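Local coordinates for protein ATP-dependent DNA helicase (Mycobacterium smegmatis, PDB 5V9X) that probably uses ATP hydrolysis to move 3'-to-5' along single-stranded DNA and unwind RNA:DNA duplexes, at residues G145-P149 with N150-A154; T862-P865 with F866-S869. All blocks are in the same frame, centred on the assembly; numbering follows the deposited sequence.

Contact 1: residues G145-P149 with N150-A154; sequences GDTPP and NQRRA. With nucleotides of chain B.
The N-terminal turn of helix 149-157 and the loop leading into it form part of the DNA-backbone grip of the first RecA-like domain, with R152 reaching back past the T147 and G145 carbonyls to the phosphates. The R152 chain runs extended from CG to NE, carrying the guanidinium clear of the helix. NE gives T147 O a 2.8 Å bond with an N-H...O angle of 151°, approaching 33° off the carbonyl plane. NH2 bonds to OP1 of DG11 of chain B at 2.8 Å and weakly to G145 O, while NH1 makes a weak 2.7 Å bond to OP2 of DG12 of chain B. All these acceptors lie around the guanidinium edge, so its rotation is fixed. The backbone amide of G145 holds a third phosphate, hydrogen-bonded to OP2 of DC10 of chain B at 2.9 Å. The loop follows strand 140-143, outermost in the domain's parallel sheet, and P148 is the helix N-cap, its O taking the bond from R152 N at 3.1 Å. T147 packs CG2 against R152 CG at 3.5 Å and against Q151 CB at 3.7 Å, the T147 and Q151 side chains crossing at about a right angle; T147 OG1 turns back to S144 N. K361 NZ, from the start of helix 361-372 in the second RecA-like domain, bonds to D146 O, and R143 NH2 lies close to R152 NH1, beside the DG12 phosphate.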
ATOM      1  N   GLY A 145      17.744   4.983   5.455  1.00 44.87           N
ATOM      2  CA  GLY A 145      17.754   5.649   6.745  1.00 42.82           C
ATOM      3  C   GLY A 145      18.654   4.989   7.767  1.00 41.19           C
ATOM      4  O   GLY A 145      19.075   5.643   8.727  1.00 38.90           O
ATOM      5  N   ASP A 146      18.966   3.706   7.583  1.00 44.90           N
ATOM      6  CA  ASP A 146      19.814   2.983   8.520  1.00 50.31           C
ATOM      7  C   ASP A 146      21.297   3.269   8.334  1.00 47.51           C
ATOM      8  O   ASP A 146      22.102   2.847   9.173  1.00 49.43           O
ATOM      9  CB  ASP A 146      19.569   1.477   8.395  1.00 52.98           C
ATOM     10  CG  ASP A 146      18.159   1.086   8.776  1.00 60.15           C
ATOM     11  OD1 ASP A 146      17.600   1.705   9.706  1.00 63.27           O
ATOM     12  OD2 ASP A 146      17.608   0.163   8.142  1.00 62.58           O
ATOM     13  N   THR A 147      21.676   3.967   7.276  1.00 46.66           N
ATOM     14  CA  THR A 147      23.087   4.224   7.019  1.00 49.74           C
ATOM     15  C   THR A 147      23.642   5.209   8.039  1.00 55.74           C
ATOM     16  O   THR A 147      23.142   6.338   8.131  1.00 58.26           O
ATOM     17  CB  THR A 147      23.283   4.772   5.611  1.00 45.14           C
ATOM     18  OG1 THR A 147      22.625   3.917   4.669  1.00 46.00           O
ATOM     19  CG2 THR A 147      24.761   4.829   5.288  1.00 41.25           C
ATOM     20  N   PRO A 148      24.658   4.837   8.813  1.00 51.72           N
ATOM     21  CA  PRO A 148      25.249   5.775   9.774  1.00 48.27           C
ATOM     22  C   PRO A 148      25.826   6.984   9.062  1.00 53.42           C
ATOM     23  O   PRO A 148      26.147   6.915   7.865  1.00 55.09           O
ATOM     24  CB  PRO A 148      26.354   4.944  10.446  1.00 45.07           C
ATOM     25  CG  PRO A 148      25.966   3.519  10.204  1.00 44.51           C
ATOM     26  CD  PRO A 148      25.294   3.510   8.870  1.00 44.77           C
ATOM     27  N   PRO A 149      25.961   8.117   9.759  1.00 53.19           N
ATOM     28  CA  PRO A 149      26.495   9.319   9.095  1.00 52.90           C
ATOM     29  C   PRO A 149      27.869   9.119   8.478  1.00 58.10           C
ATOM     30  O   PRO A 149      28.109   9.584   7.356  1.00 56.17           O
ATOM     31  CB  PRO A 149      26.524  10.352  10.230  1.00 48.81           C
ATOM     32  CG  PRO A 149      25.465   9.897  11.176  1.00 45.09           C
ATOM     33  CD  PRO A 149      25.499   8.397  11.129  1.00 47.60           C
ATOM     34  N   ASN A 150      28.779   8.435   9.177  1.00 66.78           N
ATOM     35  CA  ASN A 150      30.130   8.252   8.655  1.00 69.41           C
ATOM     36  C   ASN A 150      30.135   7.436   7.369  1.00 68.66           C
ATOM     37  O   ASN A 150      30.974   7.668   6.492  1.00 69.85           O
ATOM     38  CB  ASN A 150      31.018   7.595   9.713  1.00 73.09           C
ATOM     39  CG  ASN A 150      30.362   6.390  10.356  1.00 83.60           C
ATOM     40  OD1 ASN A 150      29.712   6.503  11.398  1.00 87.22           O
ATOM     41  ND2 ASN A 150      30.527   5.226   9.736  1.00 84.95           N
ATOM     42  N   GLN A 151      29.210   6.483   7.230  1.00 64.27           N
ATOM     43  CA  GLN A 151      29.144   5.706   5.997  1.00 61.20           C
ATOM     44  C   GLN A 151      28.535   6.509   4.854  1.00 59.75           C
ATOM     45  O   GLN A 151      28.922   6.317   3.696  1.00 61.30           O
ATOM     46  CB  GLN A 151      28.351   4.416   6.225  1.00 62.66           C
ATOM     47  CG  GLN A 151      28.399   3.447   5.052  1.00 67.41           C
ATOM     48  CD  GLN A 151      27.587   2.189   5.295  1.00 76.93           C
ATOM     49  OE1 GLN A 151      27.314   1.823   6.439  1.00 83.43           O
ATOM     50  NE2 GLN A 151      27.191   1.522   4.215  1.00 74.32           N
ATOM     51  N   ARG A 152      27.587   7.404   5.153  1.00 53.39           N
ATOM     52  CA  ARG A 152      27.057   8.286   4.117  1.00 44.63           C
ATOM     53  C   ARG A 152      28.152   9.177   3.550  1.00 47.48           C
ATOM     54  O   ARG A 152      28.195   9.430   2.340  1.00 45.27           O
ATOM     55  CB  ARG A 152      25.921   9.142   4.675  1.00 42.57           C
ATOM     56  CG  ARG A 152      24.796   8.360   5.319  1.00 44.51           C
ATOM     57  CD  ARG A 152      23.648   9.269   5.723  1.00 42.28           C
ATOM     58  NE  ARG A 152      22.591   8.535   6.412  1.00 40.45           N
ATOM     59  CZ  ARG A 152      21.377   9.022   6.649  1.00 39.70           C
ATOM     60  NH1 ARG A 152      21.061  10.244   6.246  1.00 41.63           N
ATOM     61  NH2 ARG A 152      20.477   8.284   7.284  1.00 36.76           N
ATOM     62  N   ARG A 153      29.042   9.672   4.414  1.00 54.75           N
ATOM     63  CA  ARG A 153      30.171  10.471   3.951  1.00 53.50           C
ATOM     64  C   ARG A 153      31.114   9.641   3.088  1.00 49.74           C
ATOM     65  O   ARG A 153      31.686  10.149   2.118  1.00 50.38           O
ATOM     66  CB  ARG A 153      30.920  11.063   5.145  1.00 61.14           C
ATOM     67  CG  ARG A 153      30.337  12.364   5.679  1.00 69.00           C
ATOM     68  CD  ARG A 153      30.224  12.344   7.198  1.00 71.74           C
ATOM     69  NE  ARG A 153      31.446  11.872   7.839  1.00 73.83           N
ATOM     70  CZ  ARG A 153      31.551  11.609   9.138  1.00 72.35           C
ATOM     71  NH1 ARG A 153      30.503  11.772   9.934  1.00 62.55           N
ATOM     72  NH2 ARG A 153      32.701  11.180   9.641  1.00 79.18           N
ATOM     73  N   ALA A 154      31.284   8.362   3.425  1.00 52.91           N
ATOM     74  CA  ALA A 154      32.159   7.499   2.638  1.00 52.55           C
ATOM     75  C   ALA A 154      31.549   7.158   1.286  1.00 55.28           C
ATOM     76  O   ALA A 154      32.283   6.926   0.319  1.00 61.73           O
ATOM     77  CB  ALA A 154      32.474   6.220   3.413  1.00 49.39           C
TER
ATOM     78  P    DG B  11      17.184  10.068   7.601  1.00 53.98           P
ATOM     79  OP1  DG B  11      17.807   8.957   6.848  1.00 50.80           O
ATOM     80  OP2  DG B  11      17.333  10.162   9.070  1.00 60.87           O
ATOM     81  O5'  DG B  11      17.686  11.452   6.994  1.00 59.99           O
ATOM     82  C5'  DG B  11      17.218  12.669   7.537  1.00 52.98           C
ATOM     83  C4'  DG B  11      17.800  13.834   6.770  1.00 55.37           C
ATOM     84  O4'  DG B  11      17.578  15.055   7.507  1.00 65.05           O
ATOM     85  C3'  DG B  11      19.302  13.739   6.516  1.00 56.54           C
ATOM     86  O3'  DG B  11      19.557  13.871   5.130  1.00 56.44           O
ATOM     87  C2'  DG B  11      19.906  14.892   7.327  1.00 60.90           C
ATOM     88  C1'  DG B  11      18.734  15.851   7.470  1.00 63.26           C
ATOM     89  N9   DG B  11      18.767  16.635   8.699  1.00 65.81           N
ATOM     90  C8   DG B  11      18.871  18.001   8.814  1.00 70.13           C
ATOM     91  N7   DG B  11      18.862  18.419  10.050  1.00 73.31           N
ATOM     92  C5   DG B  11      18.737  17.257  10.800  1.00 71.12           C
ATOM     93  C6   DG B  11      18.672  17.077  12.201  1.00 72.52           C
ATOM     94  O6   DG B  11      18.714  17.940  13.089  1.00 79.23           O
ATOM     95  N1   DG B  11      18.548  15.732  12.544  1.00 75.12           N
ATOM     96  C2   DG B  11      18.492  14.693  11.643  1.00 70.13           C
ATOM     97  N2   DG B  11      18.369  13.461  12.159  1.00 69.68           N
ATOM     98  N3   DG B  11      18.551  14.849  10.328  1.00 64.53           N
ATOM     99  C4   DG B  11      18.673  16.152   9.981  1.00 66.15           C
ATOM    100  P    DC B  10      14.440   5.515   4.273  1.00 48.42           P
ATOM    101  OP1  DC B  10      15.147   5.978   3.058  1.00 54.96           O
ATOM    102  OP2  DC B  10      14.964   4.369   5.047  1.00 46.62           O
ATOM    103  O5'  DC B  10      14.313   6.734   5.291  1.00 43.99           O
ATOM    104  C5'  DC B  10      14.027   8.028   4.811  1.00 43.34           C
ATOM    105  C4'  DC B  10      13.889   8.994   5.967  1.00 44.44           C
ATOM    106  O4'  DC B  10      12.610   8.798   6.615  1.00 45.96           O
ATOM    107  C3'  DC B  10      14.950   8.835   7.063  1.00 44.07           C
ATOM    108  O3'  DC B  10      15.614  10.057   7.268  1.00 46.53           O
ATOM    109  C2'  DC B  10      14.151   8.420   8.302  1.00 47.45           C
ATOM    110  C1'  DC B  10      12.781   8.993   7.992  1.00 49.21           C
ATOM    111  N1   DC B  10      11.674   8.313   8.715  1.00 50.60           N
ATOM    112  C2   DC B  10      10.644   9.078   9.267  1.00 51.98           C
ATOM    113  O2   DC B  10      10.673  10.308   9.132  1.00 56.18           O
ATOM    114  N3   DC B  10       9.640   8.450   9.929  1.00 49.54           N
ATOM    115  C4   DC B  10       9.651   7.119  10.048  1.00 53.85           C
ATOM    116  N4   DC B  10       8.643   6.541  10.710  1.00 66.46           N
ATOM    117  C5   DC B  10      10.697   6.323   9.492  1.00 46.06           C
ATOM    118  C6   DC B  10      11.678   6.955   8.842  1.00 46.48           C
ATOM    119  P    DG B  12      20.997  13.494   4.529  1.00 59.20           P
ATOM    120  OP1  DG B  12      20.798  12.918   3.181  1.00 63.01           O
ATOM    121  OP2  DG B  12      21.742  12.736   5.559  1.00 57.23           O
ATOM    122  O5'  DG B  12      21.693  14.911   4.348  1.00 60.41           O
ATOM    123  C5'  DG B  12      20.970  15.963   3.749  1.00 62.20           C
ATOM    124  C4'  DG B  12      21.535  17.296   4.171  1.00 67.33           C
ATOM    125  O4'  DG B  12      21.386  17.446   5.600  1.00 67.77           O
ATOM    126  C3'  DG B  12      23.019  17.479   3.859  1.00 68.55           C
ATOM    127  O3'  DG B  12      23.199  18.658   3.105  1.00 71.42           O
ATOM    128  C2'  DG B  12      23.695  17.565   5.233  1.00 73.73           C
ATOM    129  C1'  DG B  12      22.558  17.987   6.151  1.00 75.13           C
ATOM    130  N9   DG B  12      22.690  17.467   7.507  1.00 78.90           N
ATOM    131  C8   DG B  12      23.115  16.212   7.873  1.00 76.65           C
ATOM    132  N7   DG B  12      23.125  16.022   9.163  1.00 77.59           N
ATOM    133  C5   DG B  12      22.673  17.227   9.687  1.00 82.36           C
ATOM    134  C6   DG B  12      22.472  17.617  11.033  1.00 85.11           C
ATOM    135  O6   DG B  12      22.663  16.953  12.061  1.00 84.43           O
ATOM    136  N1   DG B  12      22.005  18.926  11.126  1.00 89.98           N
ATOM    137  C2   DG B  12      21.760  19.753  10.053  1.00 89.88           C
ATOM    138  N2   DG B  12      21.311  20.984  10.342  1.00 94.38           N
ATOM    139  N3   DG B  12      21.943  19.399   8.787  1.00 84.21           N
ATOM    140  C4   DG B  12      22.399  18.127   8.680  1.00 82.17           C
TER

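Contact 2: residues T862-P865 with F866-S869. With nucleotides of chain B.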
ATOM      1  N   THR A 862     -33.281  -9.269  16.694  1.00 90.69           N
ATOM      2  CA  THR A 862     -31.914  -9.186  17.179  1.00 83.70           C
ATOM      3  C   THR A 862     -30.992  -9.113  15.972  1.00 79.62           C
ATOM      4  O   THR A 862     -31.307  -9.677  14.917  1.00 77.63           O
ATOM      5  CB  THR A 862     -31.557 -10.393  18.067  1.00 82.38           C
ATOM      6  OG1 THR A 862     -30.209 -10.280  18.536  1.00 85.43           O
ATOM      7  CG2 THR A 862     -31.726 -11.700  17.304  1.00 77.03           C
ATOM      8  N   PRO A 863     -29.871  -8.400  16.082  1.00 78.19           N
ATOM      9  CA  PRO A 863     -28.987  -8.220  14.922  1.00 72.97           C
ATOM     10  C   PRO A 863     -28.577  -9.538  14.278  1.00 69.47           C
ATOM     11  O   PRO A 863     -28.193 -10.494  14.956  1.00 70.04           O
ATOM     12  CB  PRO A 863     -27.780  -7.487  15.515  1.00 76.29           C
ATOM     13  CG  PRO A 863     -28.342  -6.723  16.654  1.00 80.51           C
ATOM     14  CD  PRO A 863     -29.448  -7.570  17.226  1.00 82.54           C
ATOM     15  N   SER A 864     -28.670  -9.577  12.949  1.00 66.11           N
ATOM     16  CA  SER A 864     -28.238 -10.696  12.120  1.00 65.00           C
ATOM     17  C   SER A 864     -26.730 -10.884  12.260  1.00 62.96           C
ATOM     18  O   SER A 864     -26.043  -9.990  12.775  1.00 66.12           O
ATOM     19  CB  SER A 864     -28.620 -10.449  10.659  1.00 64.82           C
ATOM     20  OG  SER A 864     -27.865  -9.386  10.105  1.00 60.33           O
ATOM     21  N   PRO A 865     -26.176 -12.024  11.831  1.00 57.10           N
ATOM     22  CA  PRO A 865     -24.713 -12.182  11.881  1.00 56.65           C
ATOM     23  C   PRO A 865     -23.952 -11.063  11.183  1.00 59.42           C
ATOM     24  O   PRO A 865     -22.940 -10.587  11.714  1.00 62.14           O
ATOM     25  CB  PRO A 865     -24.491 -13.535  11.193  1.00 53.71           C
ATOM     26  CG  PRO A 865     -25.733 -14.294  11.467  1.00 55.91           C
ATOM     27  CD  PRO A 865     -26.850 -13.278  11.442  1.00 55.51           C
ATOM     28  N   PHE A 866     -24.415 -10.625  10.009  1.00 57.21           N
ATOM     29  CA  PHE A 866     -23.733  -9.542   9.306  1.00 54.78           C
ATOM     30  C   PHE A 866     -23.861  -8.227  10.063  1.00 53.01           C
ATOM     31  O   PHE A 866     -22.896  -7.458  10.155  1.00 48.20           O
ATOM     32  CB  PHE A 866     -24.285  -9.392   7.888  1.00 55.87           C
ATOM     33  CG  PHE A 866     -23.801 -10.442   6.926  1.00 59.44           C
ATOM     34  CD1 PHE A 866     -23.201 -11.607   7.379  1.00 62.97           C
ATOM     35  CD2 PHE A 866     -23.936 -10.255   5.562  1.00 57.93           C
ATOM     36  CE1 PHE A 866     -22.757 -12.567   6.490  1.00 63.54           C
ATOM     37  CE2 PHE A 866     -23.491 -11.210   4.667  1.00 57.95           C
ATOM     38  CZ  PHE A 866     -22.900 -12.367   5.132  1.00 59.93           C
ATOM     39  N   ALA A 867     -25.049  -7.947  10.604  1.00 59.42           N
ATOM     40  CA  ALA A 867     -25.232  -6.743  11.405  1.00 60.44           C
ATOM     41  C   ALA A 867     -24.391  -6.796  12.672  1.00 62.79           C
ATOM     42  O   ALA A 867     -23.805  -5.787  13.079  1.00 66.23           O
ATOM     43  CB  ALA A 867     -26.710  -6.561  11.750  1.00 62.67           C
ATOM     44  N   ALA A 868     -24.320  -7.969  13.307  1.00 62.20           N
ATOM     45  CA  ALA A 868     -23.494  -8.121  14.501  1.00 58.93           C
ATOM     46  C   ALA A 868     -22.032  -7.827  14.199  1.00 59.63           C
ATOM     47  O   ALA A 868     -21.331  -7.220  15.017  1.00 62.80           O
ATOM     48  CB  ALA A 868     -23.650  -9.530  15.071  1.00 52.12           C
ATOM     49  N   SER A 869     -21.554  -8.246  13.026  1.00 57.09           N
ATOM     50  CA  SER A 869     -20.161  -8.006  12.661  1.00 54.70           C
ATOM     51  C   SER A 869     -19.881  -6.517  12.494  1.00 57.30           C
ATOM     52  O   SER A 869     -18.840  -6.019  12.942  1.00 59.90           O
ATOM     53  CB  SER A 869     -19.823  -8.767  11.380  1.00 51.30           C
ATOM     54  OG  SER A 869     -18.457  -8.620  11.035  1.00 49.65           O
TER
ATOM     55  P    DA B   2     -17.342 -14.488  24.227  1.00164.94           P
ATOM     56  OP1  DA B   2     -16.998 -15.927  24.240  1.00166.23           O
ATOM     57  OP2  DA B   2     -16.800 -13.593  25.274  1.00162.18           O
ATOM     58  O5'  DA B   2     -16.956 -13.874  22.797  1.00160.16           O
ATOM     59  C5'  DA B   2     -15.674 -13.278  22.595  1.00151.86           C
ATOM     60  C4'  DA B   2     -15.292 -13.298  21.123  1.00146.97           C
ATOM     61  O4'  DA B   2     -16.459 -12.989  20.318  1.00153.42           O
ATOM     62  C3'  DA B   2     -14.235 -12.274  20.714  1.00138.42           C
ATOM     63  O3'  DA B   2     -13.486 -12.762  19.604  1.00131.27           O
ATOM     64  C2'  DA B   2     -15.093 -11.087  20.310  1.00142.68           C
ATOM     65  C1'  DA B   2     -16.227 -11.799  19.590  1.00153.12           C
ATOM     66  N9   DA B   2     -17.463 -11.030  19.546  1.00164.73           N
ATOM     67  C8   DA B   2     -18.112 -10.450  20.600  1.00168.01           C
ATOM     68  N7   DA B   2     -19.208  -9.815  20.260  1.00171.95           N
ATOM     69  C5   DA B   2     -19.283  -9.991  18.887  1.00173.12           C
ATOM     70  C6   DA B   2     -20.216  -9.560  17.924  1.00175.47           C
ATOM     71  N6   DA B   2     -21.297  -8.831  18.221  1.00178.64           N
ATOM     72  N1   DA B   2     -19.994  -9.908  16.639  1.00175.07           N
ATOM     73  C2   DA B   2     -18.910 -10.638  16.346  1.00170.56           C
ATOM     74  N3   DA B   2     -17.966 -11.100  17.163  1.00167.85           N
ATOM     75  C4   DA B   2     -18.214 -10.738  18.432  1.00169.40           C
ATOM     76  P    DC B   3     -11.885 -12.623  19.578  1.00106.68           P
ATOM     77  OP1  DC B   3     -11.333 -13.967  19.300  1.00102.70           O
ATOM     78  OP2  DC B   3     -11.477 -11.897  20.800  1.00107.07           O
ATOM     79  O5'  DC B   3     -11.581 -11.701  18.304  1.00 94.28           O
ATOM     80  C5'  DC B   3     -10.302 -11.782  17.671  1.00 85.21           C
ATOM     81  C4'  DC B   3     -10.043 -10.588  16.761  1.00 81.83           C
ATOM     82  O4'  DC B   3     -11.102 -10.475  15.772  1.00 85.04           O
ATOM     83  C3'  DC B   3      -9.960  -9.227  17.458  1.00 84.37           C
ATOM     84  O3'  DC B   3      -8.892  -8.462  16.898  1.00 86.79           O
ATOM     85  C2'  DC B   3     -11.315  -8.599  17.135  1.00 86.74           C
ATOM     86  C1'  DC B   3     -11.564  -9.145  15.739  1.00 85.33           C
ATOM     87  N1   DC B   3     -13.000  -9.154  15.341  1.00 81.27           N
ATOM     88  C2   DC B   3     -13.468  -8.222  14.406  1.00 87.87           C
ATOM     89  O2   DC B   3     -12.678  -7.400  13.925  1.00 79.29           O
ATOM     90  N3   DC B   3     -14.777  -8.248  14.052  1.00 87.58           N
ATOM     91  C4   DC B   3     -15.597  -9.151  14.591  1.00 91.26           C
ATOM     92  N4   DC B   3     -16.879  -9.137  14.213  1.00105.65           N
ATOM     93  C5   DC B   3     -15.138 -10.107  15.546  1.00 89.94           C
ATOM     94  C6   DC B   3     -13.846 -10.074  15.885  1.00 84.97           C
TER
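S864 OG accepts the amide of A867 at 3.2 Å with an N-H...O angle of 163°, a serine N-cap on the short helix 865-870. With chi1 at 69° the hydroxyl sits between the backbone N and the carbonyl carbon, a setting that brings it over the first turn and within 3.5 Å of A867 CB. The S864 carbonyl serves the same turn: its O takes the bond from A868 N at 2.7 Å, nearly in line with the C=O, and one step on S869 N bonds to P865 O at 3.0 Å. P865, the first helical residue, has no amide hydrogen to be satisfied there, and P863 CB packs on A867 CB at 4.0 Å. This capped turn follows strand 854-859, at one edge of the five-stranded mixed sheet in the DEAD/H-associated region near the C-terminus, and it presents its far end to the DNA. A868 O comes to 3.4 Å from N1 of DA2 of chain B, and S869 OG to 3.6 Å from N4 of DC3 of chain B. The S869 hydroxyl is hydrogen-bonded to T434 OG1. Farther out, E688 on strand 684-691 bonds to S864 OG, where the helix N-terminus would favour its carboxylate. From helix 661-676, Q672 OE1 accepts from F866 N, and its NE2 makes a weak hydrogen bond with S864 OG. H702 of strand 697-702 packs against S864, F866 and A867.

Overall arrangement
Contact 1 comes early in the chain, in the first RecA-like domain, and contact 2 close to the C-terminus, in the DEAD/H-associated region; they share no sheet or helix. Their centres lie 55 Å apart on opposite sides of the chain's centre, with nearest atoms about 37 Å from each other. Both are strand-loop-helix connections, each leading from an outermost strand of its sheet into a helix. The common partner is the DNA strand of chain B: residues 145-154 hold phosphates of DC10 to DG12, whereas residues 862-869 lie beside the bases of DA2 and DC3, consistent with a single strand running from the C-terminal region, near its 5' end, to the first RecA-like domain.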